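Local coordinates for protein shikimate 5-dehydrogenase (Mycobacterium fortuitum subsp. fortuitum DSM 46621, PDB 4XIJ) that probably catalyses the NADP-dependent interconversion of 3-dehydroshikimate and shikimate, the fourth of seven steps leading to chorismate, at residues L33-A38 with A255-F260; P42-E47 with E66-S71; A140-L145 with I153-R158. One frame throughout, in Å; residues are numbered along the deposited sequence. Where two conformers were deposited one is given.

Interaction 1 of 3, residues L33-A38 with A255-F260; sequences LAAYRA and AQVEQF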
# COMPACT_ATOMS: atom_id res chain seq x y z
N LEU A 33 15.35 9.09 1.14
CA LEU A 33 16.61 9.79 1.48
C LEU A 33 17.05 9.46 2.91
O LEU A 33 18.26 9.31 3.15
CB LEU A 33 16.50 11.31 1.30
CG LEU A 33 16.40 11.73 -0.18
CD1 LEU A 33 16.10 13.25 -0.23
CD2 LEU A 33 17.66 11.40 -0.99
N ALA A 34 16.11 9.34 3.85
CA ALA A 34 16.49 8.91 5.19
C ALA A 34 17.17 7.55 5.16
O ALA A 34 18.18 7.33 5.83
CB ALA A 34 15.27 8.85 6.09
N ALA A 35 16.65 6.64 4.35
CA ALA A 35 17.27 5.33 4.22
C ALA A 35 18.64 5.37 3.56
O ALA A 35 19.58 4.77 4.08
CB ALA A 35 16.36 4.40 3.41
N TYR A 36 18.76 6.12 2.46
CA TYR A 36 20.03 6.14 1.77
C TYR A 36 21.12 6.74 2.65
O TYR A 36 22.24 6.24 2.66
CB TYR A 36 19.97 6.94 0.45
CG TYR A 36 18.93 6.45 -0.56
CD1 TYR A 36 18.31 5.17 -0.47
CD2 TYR A 36 18.48 7.31 -1.58
CE1 TYR A 36 17.32 4.81 -1.41
CE2 TYR A 36 17.53 6.93 -2.51
CZ TYR A 36 16.95 5.70 -2.41
OH TYR A 36 15.97 5.38 -3.30
N ARG A 37 20.79 7.76 3.42
CA ARG A 37 21.79 8.36 4.32
C ARG A 37 22.22 7.34 5.40
O ARG A 37 23.41 7.16 5.66
CB ARG A 37 21.20 9.63 4.94
CG ARG A 37 21.09 10.73 3.92
CD ARG A 37 20.18 11.90 4.36
NE ARG A 37 20.03 12.80 3.23
CZ ARG A 37 19.17 13.81 3.16
NH1 ARG A 37 18.36 14.12 4.17
NH2 ARG A 37 19.11 14.56 2.05
N ALA A 38 21.25 6.60 5.97
CA ALA A 38 21.56 5.58 6.96
C ALA A 38 22.40 4.41 6.38
O ALA A 38 23.22 3.81 7.09
CB ALA A 38 20.27 5.05 7.58
N ALA A 255 10.30 -2.15 1.33
CA ALA A 255 10.50 -3.07 0.22
C ALA A 255 11.15 -2.38 -1.01
O ALA A 255 12.03 -2.92 -1.67
CB ALA A 255 9.15 -3.71 -0.13
N GLN A 256 10.77 -1.14 -1.26
CA GLN A 256 11.39 -0.36 -2.32
C GLN A 256 12.86 -0.10 -2.04
O GLN A 256 13.72 -0.25 -2.92
CB GLN A 256 10.68 0.96 -2.51
CG GLN A 256 9.23 0.78 -2.96
CD GLN A 256 8.53 2.08 -3.18
OE1 GLN A 256 8.89 3.08 -2.56
NE2 GLN A 256 7.50 2.07 -4.02
N VAL A 257 13.18 0.29 -0.79
CA VAL A 257 14.58 0.57 -0.45
C VAL A 257 15.43 -0.69 -0.65
O VAL A 257 16.56 -0.59 -1.20
CB VAL A 257 14.71 1.11 0.98
CG1 VAL A 257 16.19 1.10 1.48
CG2 VAL A 257 14.09 2.52 1.05
N GLU A 258 14.91 -1.86 -0.25
CA GLU A 258 15.69 -3.07 -0.38
C GLU A 258 15.90 -3.40 -1.86
O GLU A 258 17.01 -3.81 -2.27
CB GLU A 258 15.03 -4.23 0.37
CG GLU A 258 15.04 -3.95 1.85
CD GLU A 258 14.66 -5.18 2.66
OE1 GLU A 258 14.20 -6.19 2.09
OE2 GLU A 258 14.81 -5.12 3.91
N GLN A 259 14.86 -3.26 -2.67
CA GLN A 259 15.03 -3.56 -4.09
C GLN A 259 15.96 -2.57 -4.80
O GLN A 259 16.69 -2.96 -5.73
CB GLN A 259 13.66 -3.58 -4.79
CG GLN A 259 12.83 -4.80 -4.33
CD GLN A 259 11.54 -4.94 -5.11
OE1 GLN A 259 11.54 -4.87 -6.33
NE2 GLN A 259 10.42 -5.11 -4.41
N PHE A 260 15.90 -1.29 -4.41
CA PHE A 260 16.73 -0.29 -5.11
C PHE A 260 18.21 -0.42 -4.69
O PHE A 260 19.11 -0.21 -5.52
CB PHE A 260 16.31 1.15 -4.82
CG PHE A 260 14.92 1.58 -5.34
CD1 PHE A 260 14.01 0.68 -5.94
CD2 PHE A 260 14.51 2.92 -5.19
CE1 PHE A 260 12.75 1.10 -6.36
CE2 PHE A 260 13.23 3.36 -5.61
CZ PHE A 260 12.36 2.44 -6.20
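A35 and Y36, on helix 28-38, meet V257 and F260, one turn apart on helix 246-261. Within 33-38 and 255-260 the backbones come nearest at A35 and V257, whose CA atoms are 7.2 Å apart. There the alanine methyl fits the fork of the valine: CB of A35 is 3.8 Å from CG2 of V257, and CG1 lies at the same distance, so both branches share the one partner. V257 carries CG1 anti to its backbone N (chi1 167°), which turns both methyls across to the other helix.

Y36 starts less directly. From CB, which meets nothing on 255-260, the side chain leaves with CG beside the backbone N and anti to the carbonyl carbon (chi1 -57°). The ring then runs toward the second helix, and within this contact only its OH reaches 255-260, 3.4 Å from CD2 of F260 and 4.1 Å from CE2. The hydroxyl comes in at the edge of the phenyl ring, in its plane, and the two side chains meet at a slant.

This edge approach is not what holds the hydroxyl. Its hydrogen bond goes to ND1 of H32, one turn back on its own helix, and NE2 of H32 is hydrogen-bonded to OE1 of Q256. The histidine thus ties the tyrosine to the second helix, and W44 packs edge-to-face with the same tyrosine. M270 of helix 267-272 touches both A35 and V257, closing the small apolar patch. Bringing together residues more than 200 positions apart, the contact is helix-helix packing in which a late helix of the chain returns to the N-terminal, substrate-binding domain, as in the shikimate dehydrogenase fold.

Interaction 2 of 3, residues P42-E47 with E66-S71; sequences PSWTYE and EWVGLS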
# COMPACT_ATOMS: atom_id res chain seq x y z
N PRO A 42 24.95 8.80 0.69
CA PRO A 42 24.41 10.17 0.81
C PRO A 42 24.39 10.95 -0.52
O PRO A 42 23.81 12.03 -0.58
CB PRO A 42 25.36 10.82 1.81
CG PRO A 42 26.68 10.06 1.55
CD PRO A 42 26.25 8.64 1.39
N SER A 43 25.01 10.42 -1.58
CA SER A 43 24.92 11.18 -2.82
C SER A 43 23.89 10.63 -3.79
O SER A 43 23.72 11.19 -4.88
CB SER A 43 26.29 11.31 -3.50
OG SER A 43 26.77 10.04 -3.86
N TRP A 44 23.17 9.56 -3.42
CA TRP A 44 22.01 9.17 -4.24
C TRP A 44 20.96 10.27 -4.18
O TRP A 44 20.78 10.94 -3.13
CB TRP A 44 21.41 7.87 -3.74
CG TRP A 44 22.21 6.62 -4.12
CD1 TRP A 44 23.57 6.50 -4.28
CD2 TRP A 44 21.65 5.34 -4.33
NE1 TRP A 44 23.88 5.20 -4.64
CE2 TRP A 44 22.72 4.46 -4.65
CE3 TRP A 44 20.34 4.84 -4.30
CZ2 TRP A 44 22.52 3.11 -4.93
CZ3 TRP A 44 20.15 3.46 -4.57
CH2 TRP A 44 21.23 2.63 -4.91
N THR A 45 20.25 10.46 -5.29
CA THR A 45 19.21 11.48 -5.29
C THR A 45 17.82 10.86 -5.41
O THR A 45 17.66 9.75 -5.95
CB THR A 45 19.42 12.49 -6.42
OG1 THR A 45 19.45 11.80 -7.69
CG2 THR A 45 20.73 13.25 -6.21
N TYR A 46 16.82 11.57 -4.92
CA TYR A 46 15.43 11.12 -4.99
C TYR A 46 14.55 12.32 -5.21
O TYR A 46 14.39 13.13 -4.30
CB TYR A 46 15.03 10.37 -3.71
CG TYR A 46 13.81 9.53 -3.92
CD1 TYR A 46 12.59 10.13 -4.13
CD2 TYR A 46 13.88 8.13 -3.92
CE1 TYR A 46 11.47 9.41 -4.35
CE2 TYR A 46 12.71 7.34 -4.16
CZ TYR A 46 11.50 8.03 -4.37
OH TYR A 46 10.33 7.42 -4.56
N GLU A 47 14.00 12.46 -6.41
CA GLU A 47 13.21 13.64 -6.69
C GLU A 47 11.73 13.35 -6.88
O GLU A 47 11.33 12.20 -6.88
CB GLU A 47 13.76 14.36 -7.90
CG GLU A 47 13.77 13.60 -9.16
CD GLU A 47 14.75 14.25 -10.15
OE1 GLU A 47 15.93 13.84 -10.21
OE2 GLU A 47 14.35 15.22 -10.84
N GLU A 66 21.84 5.38 -14.99
CA GLU A 66 22.01 5.82 -13.61
C GLU A 66 20.72 5.74 -12.78
O GLU A 66 20.79 5.74 -11.53
CB GLU A 66 22.58 7.25 -13.57
CG GLU A 66 21.64 8.36 -13.97
CD GLU A 66 21.57 8.64 -15.47
OE1 GLU A 66 21.94 7.76 -16.29
OE2 GLU A 66 21.12 9.77 -15.82
N TRP A 67 19.57 5.64 -13.45
CA TRP A 67 18.29 5.55 -12.75
C TRP A 67 18.11 4.14 -12.27
O TRP A 67 18.02 3.19 -13.09
CB TRP A 67 17.15 6.01 -13.67
CG TRP A 67 17.18 7.50 -13.83
CD1 TRP A 67 17.94 8.24 -14.73
CD2 TRP A 67 16.45 8.45 -13.05
NE1 TRP A 67 17.69 9.59 -14.54
CE2 TRP A 67 16.78 9.73 -13.52
CE3 TRP A 67 15.53 8.33 -11.99
CZ2 TRP A 67 16.22 10.91 -12.98
CZ3 TRP A 67 14.97 9.49 -11.45
CH2 TRP A 67 15.33 10.77 -11.94
N VAL A 68 17.99 4.00 -10.95
CA VAL A 68 17.97 2.69 -10.32
C VAL A 68 16.55 2.24 -9.98
O VAL A 68 16.28 1.05 -9.91
CB VAL A 68 18.84 2.71 -9.01
CG1 VAL A 68 18.24 3.62 -7.92
CG2 VAL A 68 19.09 1.30 -8.48
N GLY A 69 15.65 3.18 -9.69
CA GLY A 69 14.31 2.80 -9.24
C GLY A 69 13.37 3.99 -9.25
O GLY A 69 13.84 5.13 -9.16
N LEU A 70 12.08 3.70 -9.36
CA LEU A 70 11.03 4.70 -9.26
C LEU A 70 9.92 4.22 -8.37
O LEU A 70 9.51 3.05 -8.45
CB LEU A 70 10.45 5.02 -10.64
CG LEU A 70 11.44 5.46 -11.70
CD1 LEU A 70 10.78 5.34 -13.08
CD2 LEU A 70 11.87 6.89 -11.39
N SER A 71 9.40 5.10 -7.53
CA SER A 71 8.13 4.90 -6.88
C SER A 71 7.05 5.52 -7.76
O SER A 71 7.30 6.55 -8.38
CB SER A 71 8.14 5.54 -5.49
OG SER A 71 9.24 5.02 -4.72
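The phenol ring of Y46 meets S71 at its edge, with OG of S71 lying in the ring plane, while the imidazole of H32 lies against the same tyrosine with its plane about 35° from it. The indoles of W44 and W67 are approached at a slant, the first by CG1 of V68, the second by the carboxylate of E47.

The side chains of the two segments reach over strand 15-20, the middle strand between them, in the mixed sheet of the substrate-binding domain. Strands 45-50 and 67-72 flank it, one on each side, so their backbones stay well apart, with CA of Y46 8.9 Å from CA of L70. Y46 spans the gap because its CG sits anti to the backbone N (chi1 -161°). With S71 in the conformer described here, OH of Y46 donates to OG of S71 at 2.6 Å; the serine was modelled in two positions.

Near the start of the strands the link is apolar: CZ3 of W44 is 3.9 Å from CG1 of V68, and the side chains cross at about a right angle. E47 and W67 meet on the opposite face of the sheet from Y46, their carboxylate and ring planes 45° apart; OE1 of E47 lies 3.6 Å from CH2 of W67.

Interaction 3 of 3, residues A140-L145 with I153-R158; sequences AAVVAL and ITIVAR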
# COMPACT_ATOMS: atom_id res chain seq x y z
N ALA A 140 -5.17 -3.77 -3.50
CA ALA A 140 -3.96 -4.16 -2.79
C ALA A 140 -4.27 -4.75 -1.42
O ALA A 140 -3.56 -5.67 -0.96
CB ALA A 140 -3.00 -2.95 -2.64
N ALA A 141 -5.29 -4.18 -0.74
CA ALA A 141 -5.69 -4.72 0.56
C ALA A 141 -6.18 -6.18 0.41
O ALA A 141 -5.82 -7.03 1.22
CB ALA A 141 -6.77 -3.85 1.19
N VAL A 142 -6.98 -6.48 -0.62
CA VAL A 142 -7.48 -7.84 -0.84
C VAL A 142 -6.33 -8.82 -1.09
O VAL A 142 -6.27 -9.89 -0.46
CB VAL A 142 -8.47 -7.89 -2.01
CG1 VAL A 142 -8.81 -9.36 -2.41
CG2 VAL A 142 -9.77 -7.12 -1.64
N VAL A 143 -5.39 -8.44 -1.97
CA VAL A 143 -4.29 -9.34 -2.30
C VAL A 143 -3.41 -9.54 -1.04
O VAL A 143 -3.04 -10.66 -0.75
CB VAL A 143 -3.48 -8.80 -3.48
CG1 VAL A 143 -2.15 -9.54 -3.68
CG2 VAL A 143 -4.32 -8.86 -4.80
N ALA A 144 -3.16 -8.47 -0.28
CA ALA A 144 -2.41 -8.60 0.96
C ALA A 144 -3.09 -9.53 1.94
O ALA A 144 -2.41 -10.35 2.57
CB ALA A 144 -2.19 -7.22 1.59
N LEU A 145 -4.41 -9.40 2.10
CA LEU A 145 -5.08 -10.28 3.05
C LEU A 145 -4.96 -11.73 2.59
O LEU A 145 -4.74 -12.63 3.44
CB LEU A 145 -6.55 -9.84 3.24
CG LEU A 145 -6.69 -8.54 4.02
CD1 LEU A 145 -8.18 -8.06 3.90
CD2 LEU A 145 -6.30 -8.68 5.47
N ILE A 153 -12.38 -13.17 3.02
CA ILE A 153 -12.31 -11.73 2.90
C ILE A 153 -13.69 -11.21 2.60
O ILE A 153 -14.32 -11.62 1.61
CB ILE A 153 -11.34 -11.34 1.76
CG1 ILE A 153 -9.94 -11.86 2.10
CG2 ILE A 153 -11.32 -9.86 1.59
CD1 ILE A 153 -8.95 -11.76 0.95
N THR A 154 -14.21 -10.37 3.49
CA THR A 154 -15.53 -9.76 3.28
C THR A 154 -15.34 -8.28 2.93
O THR A 154 -14.69 -7.52 3.68
CB THR A 154 -16.40 -9.91 4.55
OG1 THR A 154 -16.53 -11.29 4.87
CG2 THR A 154 -17.82 -9.29 4.39
N ILE A 155 -15.95 -7.86 1.83
CA ILE A 155 -15.87 -6.48 1.36
C ILE A 155 -17.07 -5.76 1.97
O ILE A 155 -18.23 -6.05 1.64
CB ILE A 155 -15.91 -6.38 -0.17
CG1 ILE A 155 -14.88 -7.30 -0.81
CG2 ILE A 155 -15.70 -4.91 -0.62
CD1 ILE A 155 -13.37 -7.04 -0.46
N VAL A 156 -16.79 -4.83 2.87
CA VAL A 156 -17.84 -4.05 3.55
C VAL A 156 -17.89 -2.72 2.87
O VAL A 156 -16.99 -1.89 3.02
CB VAL A 156 -17.52 -3.92 5.07
CG1 VAL A 156 -18.50 -3.03 5.77
CG2 VAL A 156 -17.42 -5.32 5.73
N ALA A 157 -18.92 -2.51 2.08
CA ALA A 157 -18.98 -1.32 1.25
C ALA A 157 -20.42 -1.05 0.85
O ALA A 157 -21.30 -1.92 0.98
CB ALA A 157 -18.09 -1.48 -0.02
N ARG A 158 -20.66 0.14 0.34
CA ARG A 158 -21.99 0.54 -0.08
C ARG A 158 -22.37 0.08 -1.48
O ARG A 158 -23.54 -0.24 -1.75
CB ARG A 158 -22.08 2.07 -0.04
CG ARG A 158 -23.43 2.61 -0.43
CD ARG A 158 -23.50 4.14 -0.22
NE ARG A 158 -23.33 4.46 1.20
CZ ARG A 158 -22.24 5.00 1.74
NH1 ARG A 158 -21.20 5.35 0.97
NH2 ARG A 158 -22.19 5.18 3.06
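I153 reaches from strand 152-157 to helix 138-147 and touches both V142 and L145, one turn apart on that helix. It loses more surface to the contact than any other residue here, and most of the touching falls to its terminal methyl. CG1 stands anti to the carbonyl carbon and the chain continues extended (chi2 169°), which carries CD1 up to the helix. This methyl lies 3.6 Å from the carbonyl O of V142 and 3.8 Å from CB of L145, with CG1 of V142 a little further at 4.1 Å. It therefore rests against helix backbone as well as side chain.

V142 comes second and divides its branches between two strand residues. While CG1 faces I153, CG2 meets CD1 of I155 at 3.8 Å, where the side chains cross at about a right angle. L145 meets I153 through its CB; its side chain also touches A129 and V131 of strand 128-132.

The axes of 140-145 and 153-157 approach to 9.9 Å, with N-to-C directions 160° apart: these are the helix and second strand of the beta-alpha-beta unit 128-132, 138-147, 152-157 of a Rossmann-type domain. In the parallel sheet, strand 152-157 lies between 128-132 and 176-181. Helix 160-172 packs beside the contact, touching V142 and I155, and helix 114-122 packs against V143 and A144.

Interactions 1 and 2 form one continuous piece of the substrate-binding region, their centres about 10 Å apart. OE1 of Q256 lies 2.9 Å from OG of S71, a probable hydrogen bond, and CZ of F260 packs 3.4 Å from N of L70. Segment 255-260 therefore touches both segment 33-38 and segment 66-71. A bound sulfate, probably from the crystallisation liquor, lies about 5 Å from the side chain of S71. Interaction 3 belongs to the other half of the molecule, the probable NADP-binding domain, and touches neither; its centre is about 29 Å from that of interaction 1 and about 33 Å from that of interaction 2.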